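Local coordinates for computational Design of Enzyme (Synthetic construct, PDB 3TP4), which is a computationally designed enzyme, probably built to carry an activated nucleophile in a catalytic triad on a scaffold related to glycosyl hydrolase family 26, at residues I6-A11 / V366-A371; F170-E175 / E195-T200; G191-L196 / L231-G236; D237-V242 / Q372-I377; G398-Q403 / T452-T457. All blocks are in the same frame, centred on the assembly; numbering follows the deposited sequence.

Interaction 1: I6-A11 / V366-A371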
# COMPACT_ATOMS: atom_id res chain seq x y z
N ILE A 6 7.91 -13.78 12.76
CA ILE A 6 7.62 -13.43 11.37
C ILE A 6 8.45 -12.28 10.82
O ILE A 6 8.90 -11.40 11.56
CB ILE A 6 6.13 -13.09 11.16
CG1 ILE A 6 5.72 -11.92 12.06
CG2 ILE A 6 5.26 -14.31 11.43
CD1 ILE A 6 4.33 -11.41 11.76
N ALA A 7 8.64 -12.30 9.51
CA ALA A 7 9.29 -11.21 8.81
C ALA A 7 8.29 -10.08 8.71
O ALA A 7 7.22 -10.24 8.13
CB ALA A 7 9.73 -11.65 7.43
N ILE A 8 8.63 -8.94 9.30
CA ILE A 8 7.77 -7.77 9.26
C ILE A 8 8.64 -6.56 8.99
O ILE A 8 9.73 -6.44 9.53
CB ILE A 8 6.99 -7.60 10.58
CG1 ILE A 8 6.23 -6.27 10.59
CG2 ILE A 8 7.94 -7.66 11.78
CD1 ILE A 8 5.19 -6.15 11.74
N VAL A 9 8.15 -5.66 8.14
CA VAL A 9 8.93 -4.51 7.70
C VAL A 9 9.43 -3.68 8.88
O VAL A 9 10.60 -3.27 8.92
CB VAL A 9 8.14 -3.66 6.70
CG1 VAL A 9 8.76 -2.29 6.52
CG2 VAL A 9 8.07 -4.41 5.35
N ASP A 10 8.55 -3.43 9.84
CA ASP A 10 8.93 -2.69 11.03
C ASP A 10 9.19 -3.66 12.18
O ASP A 10 8.25 -4.13 12.85
CB ASP A 10 7.84 -1.69 11.40
CG ASP A 10 8.07 -1.04 12.75
OD1 ASP A 10 9.22 -1.06 13.24
OD2 ASP A 10 7.09 -0.52 13.32
N ALA A 11 10.47 -3.98 12.40
CA ALA A 11 10.85 -4.94 13.44
C ALA A 11 10.47 -4.47 14.84
O ALA A 11 10.45 -5.26 15.78
CB ALA A 11 12.34 -5.27 13.37
N VAL A 366 3.44 -12.81 19.01
CA VAL A 366 4.31 -13.05 17.87
C VAL A 366 5.47 -12.06 17.85
O VAL A 366 5.26 -10.85 17.97
CB VAL A 366 3.52 -12.99 16.54
CG1 VAL A 366 2.50 -11.89 16.59
CG2 VAL A 366 4.47 -12.83 15.36
N ALA A 367 6.68 -12.58 17.73
CA ALA A 367 7.87 -11.75 17.71
C ALA A 367 8.34 -11.45 16.29
O ALA A 367 8.14 -12.25 15.37
CB ALA A 367 9.00 -12.38 18.52
N ALA A 368 8.95 -10.29 16.13
CA ALA A 368 9.52 -9.88 14.86
C ALA A 368 10.89 -10.51 14.62
O ALA A 368 11.77 -10.46 15.49
CB ALA A 368 9.63 -8.37 14.83
N ALA A 369 11.07 -11.11 13.45
CA ALA A 369 12.40 -11.44 12.99
C ALA A 369 13.23 -10.16 13.00
O ALA A 369 12.69 -9.06 12.79
CB ALA A 369 12.35 -12.03 11.59
N PRO A 370 14.54 -10.28 13.25
CA PRO A 370 15.39 -9.09 13.24
C PRO A 370 15.35 -8.43 11.86
O PRO A 370 15.28 -9.15 10.87
CB PRO A 370 16.78 -9.66 13.52
CG PRO A 370 16.72 -11.06 13.03
CD PRO A 370 15.32 -11.52 13.33
N ALA A 371 15.39 -7.10 11.81
CA ALA A 371 15.33 -6.37 10.54
C ALA A 371 16.46 -6.81 9.61
O ALA A 371 17.57 -7.08 10.06
CB ALA A 371 15.42 -4.87 10.80
O HOH W 1 11.39 -8.45 10.73
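Ile6 O is gripped by one hydrogen bond across the contact: Ala369 N points its hydrogen at it almost straight (166°) from 2.9 Å, although the donor stands above the carbonyl plane. The other side of the same residue is held too. Ile6 N gives its hydrogen to Ala367 O at 3.0 Å, this time nearly along the C=O axis. Ile6 thus reaches to both neighbours of Ala368, which is the bonding pattern of a parallel beta bridge. Where the chains diverge, a water takes over: it accepts from Ile8 N and donates to Ala369 O, only 2.5 Å away. The side chains close the seam. Ile6 CG1, set in the crowded position between backbone N and carbonyl carbon (chi1 59°), meets Val366 CG2 at 3.6 Å, the two side chains crossing at about a right angle. Ala368 CB touches both Ile8 CG2 (3.6 Å) and Ala11 O (3.4 Å). Further along, Ala11 CB touches Ala371 CB at 4.0 Å. Helix 15-27 packs against Ile6 and Ile8 through Leu21, while its Arg18 bonds Val366 O. This is a two-stranded parallel sheet, separate from the barrel sheet, in which the N-terminal strand 4-6 pairs with strand 366-368, a few residues ahead of strand 374-379, the first of the Ig-like sheet.

Interaction 2: F170-E175 / E195-T200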
# COMPACT_ATOMS: atom_id res chain seq x y z
N PHE A 170 -1.07 0.19 5.66
CA PHE A 170 -0.83 1.44 4.95
C PHE A 170 -0.28 1.15 3.57
O PHE A 170 0.72 0.45 3.45
CB PHE A 170 0.18 2.31 5.72
CG PHE A 170 0.53 3.58 5.01
CD1 PHE A 170 -0.46 4.49 4.66
CD2 PHE A 170 1.85 3.87 4.69
CE1 PHE A 170 -0.14 5.67 4.01
CE2 PHE A 170 2.17 5.04 4.04
CZ PHE A 170 1.18 5.94 3.70
N ARG A 171 -0.93 1.68 2.54
CA ARG A 171 -0.55 1.43 1.16
C ARG A 171 -0.12 2.73 0.50
O ARG A 171 -0.95 3.47 -0.04
CB ARG A 171 -1.72 0.84 0.38
CG ARG A 171 -1.37 0.56 -1.07
CD ARG A 171 -2.56 -0.02 -1.83
NE ARG A 171 -2.16 -0.41 -3.18
CZ ARG A 171 -2.99 -0.92 -4.09
NH1 ARG A 171 -4.28 -1.12 -3.80
NH2 ARG A 171 -2.52 -1.23 -5.29
N PRO A 172 1.19 3.01 0.51
CA PRO A 172 1.67 4.31 0.01
C PRO A 172 1.89 4.37 -1.51
O PRO A 172 2.68 3.60 -2.06
CB PRO A 172 3.00 4.50 0.75
CG PRO A 172 3.48 3.12 1.03
CD PRO A 172 2.26 2.24 1.18
N TRP A 173 1.18 5.28 -2.17
CA TRP A 173 1.39 5.65 -3.57
C TRP A 173 0.93 4.60 -4.58
O TRP A 173 1.74 3.86 -5.15
CB TRP A 173 2.86 6.04 -3.82
CG TRP A 173 3.41 6.91 -2.72
CD1 TRP A 173 4.54 6.69 -1.99
CD2 TRP A 173 2.83 8.12 -2.21
NE1 TRP A 173 4.70 7.69 -1.06
CE2 TRP A 173 3.67 8.58 -1.18
CE3 TRP A 173 1.69 8.86 -2.53
CZ2 TRP A 173 3.41 9.75 -0.47
CZ3 TRP A 173 1.42 10.02 -1.81
CH2 TRP A 173 2.28 10.46 -0.79
N HIS A 174 -0.39 4.54 -4.79
CA HIS A 174 -0.97 3.64 -5.78
C HIS A 174 -1.92 4.42 -6.70
O HIS A 174 -2.48 5.45 -6.32
CB HIS A 174 -1.69 2.47 -5.09
CG HIS A 174 -2.84 2.90 -4.24
ND1 HIS A 174 -4.16 2.72 -4.61
CD2 HIS A 174 -2.88 3.55 -3.05
CE1 HIS A 174 -4.95 3.21 -3.68
NE2 HIS A 174 -4.20 3.72 -2.72
N GLU A 175 -2.09 3.90 -7.91
CA GLU A 175 -2.86 4.55 -8.97
C GLU A 175 -4.35 4.30 -8.80
O GLU A 175 -4.78 3.16 -8.68
CB GLU A 175 -2.40 3.99 -10.32
CG GLU A 175 -3.19 4.47 -11.54
CD GLU A 175 -3.22 5.98 -11.67
OE1 GLU A 175 -2.27 6.56 -12.23
OE2 GLU A 175 -4.19 6.60 -11.19
N GLU A 195 12.62 4.20 -4.93
CA GLU A 195 13.23 5.08 -3.94
C GLU A 195 12.17 5.89 -3.20
O GLU A 195 12.32 6.17 -2.02
CB GLU A 195 14.30 5.99 -4.55
CG GLU A 195 15.50 5.22 -5.09
CD GLU A 195 16.10 4.26 -4.06
OE1 GLU A 195 16.15 4.59 -2.85
OE2 GLU A 195 16.52 3.16 -4.46
N LEU A 196 11.08 6.24 -3.90
CA LEU A 196 9.99 6.97 -3.25
C LEU A 196 9.35 6.10 -2.17
O LEU A 196 9.13 6.55 -1.05
CB LEU A 196 8.91 7.38 -4.27
CG LEU A 196 7.54 7.81 -3.71
CD1 LEU A 196 7.66 9.03 -2.82
CD2 LEU A 196 6.50 8.06 -4.82
N TYR A 197 9.06 4.85 -2.53
CA TYR A 197 8.42 3.93 -1.58
C TYR A 197 9.35 3.70 -0.39
O TYR A 197 8.92 3.73 0.77
CB TYR A 197 8.09 2.60 -2.27
CG TYR A 197 7.18 1.68 -1.47
CD1 TYR A 197 7.67 0.97 -0.38
CD2 TYR A 197 5.85 1.50 -1.83
CE1 TYR A 197 6.84 0.12 0.37
CE2 TYR A 197 5.01 0.65 -1.10
CZ TYR A 197 5.51 -0.03 -0.00
OH TYR A 197 4.68 -0.86 0.72
N ARG A 198 10.63 3.47 -0.68
CA ARG A 198 11.62 3.15 0.37
C ARG A 198 11.78 4.33 1.33
O ARG A 198 11.78 4.14 2.55
CB ARG A 198 12.96 2.74 -0.24
CG ARG A 198 12.93 1.36 -0.93
CD ARG A 198 14.08 1.19 -1.91
NE ARG A 198 14.01 -0.09 -2.62
CZ ARG A 198 14.76 -0.39 -3.68
NH1 ARG A 198 15.63 0.48 -4.17
NH2 ARG A 198 14.64 -1.58 -4.26
N PHE A 199 11.94 5.53 0.78
CA PHE A 199 11.99 6.73 1.61
C PHE A 199 10.74 6.87 2.46
O PHE A 199 10.80 7.21 3.63
CB PHE A 199 12.13 8.00 0.77
CG PHE A 199 12.04 9.26 1.58
CD1 PHE A 199 13.11 9.67 2.37
CD2 PHE A 199 10.89 10.04 1.56
CE1 PHE A 199 13.03 10.83 3.12
CE2 PHE A 199 10.80 11.21 2.30
CZ PHE A 199 11.87 11.60 3.09
N THR A 200 9.58 6.62 1.85
CA THR A 200 8.33 6.74 2.59
C THR A 200 8.35 5.84 3.83
O THR A 200 7.96 6.26 4.94
CB THR A 200 7.13 6.36 1.70
OG1 THR A 200 6.97 7.34 0.66
CG2 THR A 200 5.84 6.28 2.51
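This is a buried helix-on-strand contact in the layer between the strands and the outer helices of the beta/alpha barrel, where helix 190-207 packs against strand 168-174, the strand before it. The two short axes pass 10.0 Å apart and run roughly antiparallel, at 142°. Trp173, at a corner in the chain, carries the polar part. Its NE1 donates to Thr200 OG1 at 2.9 Å, with the oxygen in the indole plane and the bond fairly straight (163°). Thr200 OG1, anti to the carbonyl carbon, passes its own hydrogen to Leu196 O, also 2.9 Å away, and that carbonyl accepts from Thr200 N as well. Leu196 then lays CD2 over the face of the five-membered ring, 4.0 Å from its centroid. Pro172 presses CG onto the Tyr197 ring off-centre, reaching CE2 at 3.6 Å, and Thr200 CG2 lies 3.8 Å from Pro172 CB. The Trp173 ring also meets Phe117 edge-to-face and touches Leu144 of helix 141-157. The run from indole N-H through hydroxyl to helix carbonyl satisfies two polar groups in a largely apolar layer and fixes the rotation of both the indole and the threonine.

Interaction 3: G191-L196 / L231-G236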
# COMPACT_ATOMS: atom_id res chain seq x y z
N GLY A 191 12.84 2.64 -10.85
CA GLY A 191 13.86 2.94 -9.85
C GLY A 191 13.46 4.12 -8.98
O GLY A 191 13.71 4.14 -7.79
N GLU A 192 12.82 5.11 -9.59
CA GLU A 192 12.39 6.29 -8.86
C GLU A 192 11.18 5.95 -7.99
O GLU A 192 11.04 6.44 -6.87
CB GLU A 192 12.08 7.44 -9.82
CG GLU A 192 13.31 8.04 -10.52
CD GLU A 192 12.94 9.26 -11.36
OE1 GLU A 192 12.40 9.09 -12.48
OE2 GLU A 192 13.18 10.39 -10.91
N TYR A 193 10.29 5.10 -8.51
CA TYR A 193 9.19 4.64 -7.67
C TYR A 193 9.73 3.90 -6.43
O TYR A 193 9.26 4.09 -5.31
CB TYR A 193 8.22 3.72 -8.42
CG TYR A 193 7.11 3.26 -7.50
CD1 TYR A 193 6.03 4.07 -7.22
CD2 TYR A 193 7.18 2.03 -6.86
CE1 TYR A 193 5.03 3.68 -6.37
CE2 TYR A 193 6.18 1.62 -5.99
CZ TYR A 193 5.11 2.45 -5.76
OH TYR A 193 4.12 2.07 -4.91
N GLN A 194 10.72 3.03 -6.65
CA GLN A 194 11.29 2.25 -5.57
C GLN A 194 11.92 3.15 -4.51
O GLN A 194 11.77 2.90 -3.32
CB GLN A 194 12.31 1.24 -6.11
CG GLN A 194 11.67 0.10 -6.91
CD GLN A 194 12.68 -0.67 -7.74
OE1 GLN A 194 13.72 -0.14 -8.13
NE2 GLN A 194 12.37 -1.94 -8.01
N GLU A 195 12.62 4.20 -4.93
CA GLU A 195 13.23 5.08 -3.94
C GLU A 195 12.17 5.89 -3.20
O GLU A 195 12.32 6.17 -2.02
CB GLU A 195 14.30 5.99 -4.55
CG GLU A 195 15.50 5.22 -5.09
CD GLU A 195 16.10 4.26 -4.06
OE1 GLU A 195 16.15 4.59 -2.85
OE2 GLU A 195 16.52 3.16 -4.46
N LEU A 196 11.08 6.24 -3.90
CA LEU A 196 9.99 6.97 -3.25
C LEU A 196 9.35 6.10 -2.17
O LEU A 196 9.13 6.55 -1.05
CB LEU A 196 8.91 7.38 -4.27
CG LEU A 196 7.54 7.81 -3.71
CD1 LEU A 196 7.66 9.03 -2.82
CD2 LEU A 196 6.50 8.06 -4.82
N LEU A 231 6.47 -7.61 -10.93
CA LEU A 231 7.53 -7.13 -10.03
C LEU A 231 8.32 -5.91 -10.51
O LEU A 231 9.25 -5.49 -9.83
CB LEU A 231 8.51 -8.26 -9.70
CG LEU A 231 7.89 -9.45 -8.96
CD1 LEU A 231 8.90 -10.58 -8.91
CD2 LEU A 231 7.42 -9.04 -7.56
N ARG A 232 7.95 -5.34 -11.65
CA ARG A 232 8.71 -4.20 -12.19
C ARG A 232 8.96 -3.10 -11.15
O ARG A 232 10.06 -2.57 -11.06
CB ARG A 232 8.03 -3.62 -13.44
CG ARG A 232 8.61 -4.16 -14.74
CD ARG A 232 7.69 -3.93 -15.95
NE ARG A 232 7.88 -2.62 -16.56
CZ ARG A 232 7.33 -2.23 -17.71
NH1 ARG A 232 6.56 -3.06 -18.40
NH2 ARG A 232 7.57 -1.01 -18.18
N THR A 233 7.93 -2.77 -10.36
CA THR A 233 8.01 -1.66 -9.43
C THR A 233 8.14 -2.09 -7.97
O THR A 233 7.97 -1.27 -7.06
CB THR A 233 6.78 -0.73 -9.59
OG1 THR A 233 5.59 -1.41 -9.17
CG2 THR A 233 6.62 -0.29 -11.05
N TYR A 234 8.45 -3.37 -7.74
CA TYR A 234 8.52 -3.92 -6.39
C TYR A 234 9.59 -3.22 -5.54
O TYR A 234 10.75 -3.17 -5.92
CB TYR A 234 8.86 -5.40 -6.48
CG TYR A 234 8.92 -6.11 -5.15
CD1 TYR A 234 7.84 -6.06 -4.26
CD2 TYR A 234 10.03 -6.87 -4.79
CE1 TYR A 234 7.89 -6.73 -3.05
CE2 TYR A 234 10.08 -7.55 -3.58
CZ TYR A 234 9.01 -7.47 -2.71
OH TYR A 234 9.05 -8.13 -1.51
N PRO A 235 9.19 -2.68 -4.38
CA PRO A 235 10.16 -1.94 -3.55
C PRO A 235 11.20 -2.83 -2.85
O PRO A 235 12.25 -2.32 -2.46
CB PRO A 235 9.26 -1.24 -2.50
CG PRO A 235 7.93 -1.19 -3.10
CD PRO A 235 7.82 -2.48 -3.90
N GLY A 236 10.92 -4.11 -2.68
CA GLY A 236 11.87 -5.01 -2.04
C GLY A 236 11.34 -5.67 -0.78
O GLY A 236 10.46 -5.12 -0.10
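Gln194 NE2 donates to Tyr234 O at 2.9 Å, the one hydrogen bond between the two segments, and a bent one: the angle at hydrogen is 139° and the amide comes in above the carbonyl plane. With CG anti to its carbonyl carbon (chi1 -70°), the side chain puts CG itself 3.5 Å from Tyr234 O, and the extended chain beyond carries NE2 to that carbonyl. Beside it Tyr193, with CG anti to the backbone N, turns its ring edge to the loop. CD2 comes within 3.4 Å of Thr233 O, near the plane of the ring, and within 3.9 Å of Thr233 CB. Pro235 CG lies farther off, 4.4 Å from Tyr193 CE2. In terms of the barrel, helix 190-207 here receives the loop that joins helix 227-230 to strand 242-249, with strand 213-217 between them in sequence; Trp217 of that strand touches both Tyr193 and Pro235. An alanine in place of Gln194 would remove the amide and CG together, and would probably cost the loop its hydrogen bond at Tyr234 O and loosen its fit to the helix. The next shell holds these groups in position. Tyr193 OH bonds Trp173 O, which sets the far end of that ring, and Pro235 O is taken by Arg198 NE. Within the loop, Tyr234 N donates to Leu231 O at 3.1 Å. The Tyr234 ring lies with Gly236 N 3.5 Å above its plane, over the centre, and its hydroxyl bonds Asp237.

Interaction 4: D237-V242 / Q372-I377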
# COMPACT_ATOMS: atom_id res chain seq x y z
N ASP A 237 11.89 -6.83 -0.44
CA ASP A 237 11.44 -7.60 0.72
C ASP A 237 11.54 -6.84 2.04
O ASP A 237 10.72 -7.05 2.94
CB ASP A 237 12.24 -8.90 0.85
CG ASP A 237 12.09 -9.81 -0.35
OD1 ASP A 237 11.19 -9.58 -1.18
OD2 ASP A 237 12.88 -10.76 -0.46
N ALA A 238 12.53 -5.96 2.18
CA ALA A 238 12.69 -5.22 3.43
C ALA A 238 11.67 -4.11 3.58
O ALA A 238 11.65 -3.41 4.58
CB ALA A 238 14.11 -4.64 3.52
N PHE A 239 10.82 -3.94 2.57
CA PHE A 239 9.95 -2.76 2.52
C PHE A 239 8.45 -3.04 2.40
O PHE A 239 7.64 -2.14 2.62
CB PHE A 239 10.39 -1.84 1.37
CG PHE A 239 11.78 -1.31 1.55
CD1 PHE A 239 12.00 -0.21 2.36
CD2 PHE A 239 12.86 -1.93 0.94
CE1 PHE A 239 13.29 0.28 2.56
CE2 PHE A 239 14.15 -1.44 1.12
CZ PHE A 239 14.36 -0.33 1.93
N VAL A 240 8.09 -4.27 2.06
CA VAL A 240 6.69 -4.63 1.82
C VAL A 240 6.24 -5.79 2.72
O VAL A 240 6.93 -6.81 2.79
CB VAL A 240 6.49 -5.07 0.35
CG1 VAL A 240 5.04 -5.53 0.12
CG2 VAL A 240 6.86 -3.93 -0.61
N ASP A 241 5.11 -5.63 3.41
CA ASP A 241 4.51 -6.72 4.19
C ASP A 241 3.41 -7.47 3.42
O ASP A 241 3.26 -8.69 3.56
CB ASP A 241 3.88 -6.19 5.48
CG ASP A 241 4.89 -5.62 6.47
OD1 ASP A 241 5.86 -6.34 6.82
OD2 ASP A 241 4.70 -4.46 6.89
N VAL A 242 2.64 -6.73 2.63
CA VAL A 242 1.45 -7.26 1.94
C VAL A 242 1.54 -6.98 0.44
O VAL A 242 1.68 -5.83 0.02
CB VAL A 242 0.14 -6.60 2.46
CG1 VAL A 242 -1.08 -7.05 1.63
CG2 VAL A 242 -0.08 -6.91 3.95
N GLN A 372 16.18 -6.90 8.31
CA GLN A 372 17.23 -7.29 7.39
C GLN A 372 18.09 -6.08 7.00
O GLN A 372 17.57 -5.03 6.66
CB GLN A 372 16.69 -8.03 6.15
CG GLN A 372 15.72 -7.24 5.27
CD GLN A 372 14.98 -8.12 4.25
OE1 GLN A 372 13.79 -8.43 4.41
NE2 GLN A 372 15.69 -8.51 3.18
N PRO A 373 19.42 -6.23 7.11
CA PRO A 373 20.29 -5.13 6.66
C PRO A 373 20.01 -4.83 5.18
O PRO A 373 19.81 -5.74 4.38
CB PRO A 373 21.69 -5.70 6.84
CG PRO A 373 21.54 -6.71 7.95
CD PRO A 373 20.18 -7.33 7.73
N VAL A 374 19.96 -3.55 4.82
CA VAL A 374 19.68 -3.16 3.44
C VAL A 374 20.51 -1.94 3.03
O VAL A 374 20.79 -1.07 3.85
CB VAL A 374 18.16 -2.87 3.26
CG1 VAL A 374 17.73 -1.68 4.11
CG2 VAL A 374 17.82 -2.64 1.79
N VAL A 375 20.95 -1.90 1.78
CA VAL A 375 21.58 -0.71 1.25
C VAL A 375 20.89 -0.31 -0.06
O VAL A 375 20.62 -1.16 -0.92
CB VAL A 375 23.13 -0.83 1.10
CG1 VAL A 375 23.52 -1.98 0.15
CG2 VAL A 375 23.74 0.49 0.63
N HIS A 376 20.57 0.96 -0.19
CA HIS A 376 20.08 1.46 -1.46
C HIS A 376 20.51 2.91 -1.69
O HIS A 376 20.76 3.66 -0.74
CB HIS A 376 18.55 1.30 -1.59
CG HIS A 376 17.77 2.01 -0.54
ND1 HIS A 376 17.09 3.19 -0.78
CD2 HIS A 376 17.52 1.70 0.76
CE1 HIS A 376 16.48 3.58 0.32
NE2 HIS A 376 16.72 2.69 1.27
N ILE A 377 20.62 3.27 -2.96
CA ILE A 377 21.01 4.62 -3.35
C ILE A 377 19.76 5.45 -3.60
O ILE A 377 19.09 5.27 -4.61
CB ILE A 377 21.88 4.59 -4.63
CG1 ILE A 377 23.18 3.81 -4.36
CG2 ILE A 377 22.18 6.02 -5.09
CD1 ILE A 377 23.93 3.32 -5.65
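The aromatic element comes first. Phe239, its CG anti to the carbonyl carbon (chi1 -63°), turns a ring edge toward the face of His376 in an offset edge-to-face pair, centroids 5.5 Å apart and planes at 90°. CZ does the touching, equally far (3.9 Å) from NE2 and CD2 of His376. The imidazole is held by acids outside the segments: ND1 bonds Glu195 and NE2 bonds Glu202, both from helix 190-207. With a carboxylate at each nitrogen, the ring would probably favour the doubly protonated, charged form.

Apolar contacts continue along the loop. Val374 CG2, anti to its backbone N, meets Phe239 CE2 tip to tip at 3.9 Å, and Ala238 CB comes within 4.4 Å of Val374 CB. Tighter is the meeting of Ala238 CB with Gln372 CG at 3.5 Å: that carbon is set in the crowded position between N and carbonyl carbon (chi1 61°), and the chain then extends over the alanine.

No hydrogen bond crosses between the segments. Gln372 OE1 merely lies against the loop, 3.5 Å from Ala238 CA. Asp237 OD1 bonds Tyr234 OH and makes a salt bridge to Lys274, tying the loop back into its own domain. Altogether this is an interdomain interface, in which a loop leading into barrel strand 242-249 meets the outermost strand 374-379 of the Ig-like beta domain without any backbone pairing.

Interaction 5: G398-Q403 / T452-T457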
# COMPACT_ATOMS: atom_id res chain seq x y z
N GLY A 398 20.36 0.60 6.15
CA GLY A 398 19.51 0.33 7.30
C GLY A 398 19.71 -1.04 7.93
O GLY A 398 20.21 -1.98 7.30
N GLY A 399 19.31 -1.15 9.19
CA GLY A 399 19.28 -2.44 9.85
C GLY A 399 20.62 -2.95 10.34
O GLY A 399 20.72 -4.10 10.76
N THR A 400 21.66 -2.13 10.29
CA THR A 400 22.95 -2.54 10.87
C THR A 400 23.74 -1.29 11.21
O THR A 400 23.42 -0.21 10.72
CB THR A 400 23.76 -3.43 9.88
OG1 THR A 400 25.03 -3.77 10.45
CG2 THR A 400 23.99 -2.70 8.55
N ASP A 401 24.77 -1.43 12.05
CA ASP A 401 25.71 -0.34 12.31
C ASP A 401 26.66 -0.18 11.13
O ASP A 401 27.12 -1.18 10.57
CB ASP A 401 26.54 -0.60 13.57
CG ASP A 401 25.74 -0.41 14.85
OD1 ASP A 401 24.62 0.14 14.80
OD2 ASP A 401 26.26 -0.82 15.92
N VAL A 402 26.99 1.05 10.78
CA VAL A 402 27.78 1.31 9.58
C VAL A 402 29.03 2.08 9.90
O VAL A 402 28.96 3.12 10.56
CB VAL A 402 26.96 2.15 8.56
CG1 VAL A 402 27.74 2.32 7.27
CG2 VAL A 402 25.61 1.50 8.31
N GLN A 403 30.19 1.62 9.42
CA GLN A 403 31.43 2.35 9.68
C GLN A 403 31.80 3.28 8.55
O GLN A 403 32.36 4.34 8.78
CB GLN A 403 32.61 1.41 9.97
CG GLN A 403 32.37 0.43 11.10
CD GLN A 403 32.74 -0.99 10.71
OE1 GLN A 403 33.92 -1.33 10.58
NE2 GLN A 403 31.72 -1.84 10.49
N THR A 452 30.57 -0.68 4.58
CA THR A 452 31.26 -1.54 5.53
C THR A 452 30.49 -1.51 6.85
O THR A 452 30.41 -0.46 7.51
CB THR A 452 32.70 -1.07 5.73
OG1 THR A 452 33.39 -1.18 4.49
CG2 THR A 452 33.43 -1.89 6.80
N THR A 453 29.91 -2.64 7.22
CA THR A 453 28.97 -2.69 8.34
C THR A 453 29.15 -3.88 9.28
O THR A 453 29.90 -4.83 8.99
CB THR A 453 27.51 -2.72 7.83
OG1 THR A 453 27.11 -4.08 7.56
CG2 THR A 453 27.36 -1.89 6.57
N ALA A 454 28.43 -3.83 10.40
CA ALA A 454 28.42 -4.89 11.39
C ALA A 454 27.79 -6.18 10.85
O ALA A 454 27.96 -7.26 11.42
CB ALA A 454 27.70 -4.43 12.66
N ALA A 455 27.08 -6.06 9.73
CA ALA A 455 26.47 -7.22 9.08
C ALA A 455 27.31 -7.68 7.88
O ALA A 455 26.87 -8.52 7.08
CB ALA A 455 25.05 -6.89 8.64
N GLY A 456 28.50 -7.12 7.75
CA GLY A 456 29.38 -7.44 6.63
C GLY A 456 29.45 -6.29 5.64
O GLY A 456 29.15 -5.15 5.99
N THR A 457 29.86 -6.58 4.42
CA THR A 457 29.97 -5.55 3.40
C THR A 457 28.76 -5.68 2.49
O THR A 457 28.53 -6.73 1.91
CB THR A 457 31.27 -5.72 2.57
OG1 THR A 457 32.42 -5.47 3.39
CG2 THR A 457 31.29 -4.76 1.40
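A tight beta hairpin of the Ig-like domain turns here, from strand 446-453 into strand 456-466, and the start of strand 402-411 runs antiparallel beside it. Two backbone bonds join the segments. Ala454 N donates to Asp401 O at 3.0 Å, lying in the carbonyl plane, and Gln403 N donates to Thr452 O at 2.8 Å, nearly along the C=O axis. Between them Val402 and Thr453 form a non-hydrogen-bonded pair, and their side chains lie side by side on one face, pointing the same way.

Within the turn, further polar groups are met internally. Thr453 to Gly456 is a type I turn closed in both directions, Gly456 N giving to Thr453 O and Thr453 N giving to Gly456 O. Thr453 OG1, in the crowded position between N and carbonyl carbon, has two jobs. It accepts from Ala455 N at 2.9 Å, making an ST turn, and donates to Gly456 O at 2.8 Å. That carbonyl therefore holds two hydrogens from one residue. Gly456, with phi of 107°, has backbone angles at which a side chain would jam against the carbonyl before it. An alanine at Thr453 would lose the hydroxyl with both of its bonds, and would probably leave the turn less firmly closed.

Thr400 brings a methyl to this corner at about a right angle to Thr453, its CG2 standing 3.6 Å from both OG1 and CB of that residue. At the other end Gln403, bent at its second torsion, carries NE2 to 3.5 Å from Thr453 C.

In the fold
Starting from the N terminus, segment 6-11 waits for 366-371, so interaction 1 closes a loop spanning nearly the whole barrel. Within it, interactions 2 and 3 close shorter loops of about 20 and 35 residues; sharing Glu195 and Leu196, they tie helix 190-207 back to strand 168-174 and forward to the loop after helix 227-230. Interaction 4, closing about 130 residues, crosses interaction 1, and the two touch where Val9 N meets Asp241 OD1. Interaction 1 holds the chain leading to the Ig-like domain; interaction 4 joins that domain to the barrel. Interaction 5 follows in series, closing about 50 residues within that domain and meeting interaction 4 where Val374 O pairs with Gly398 N.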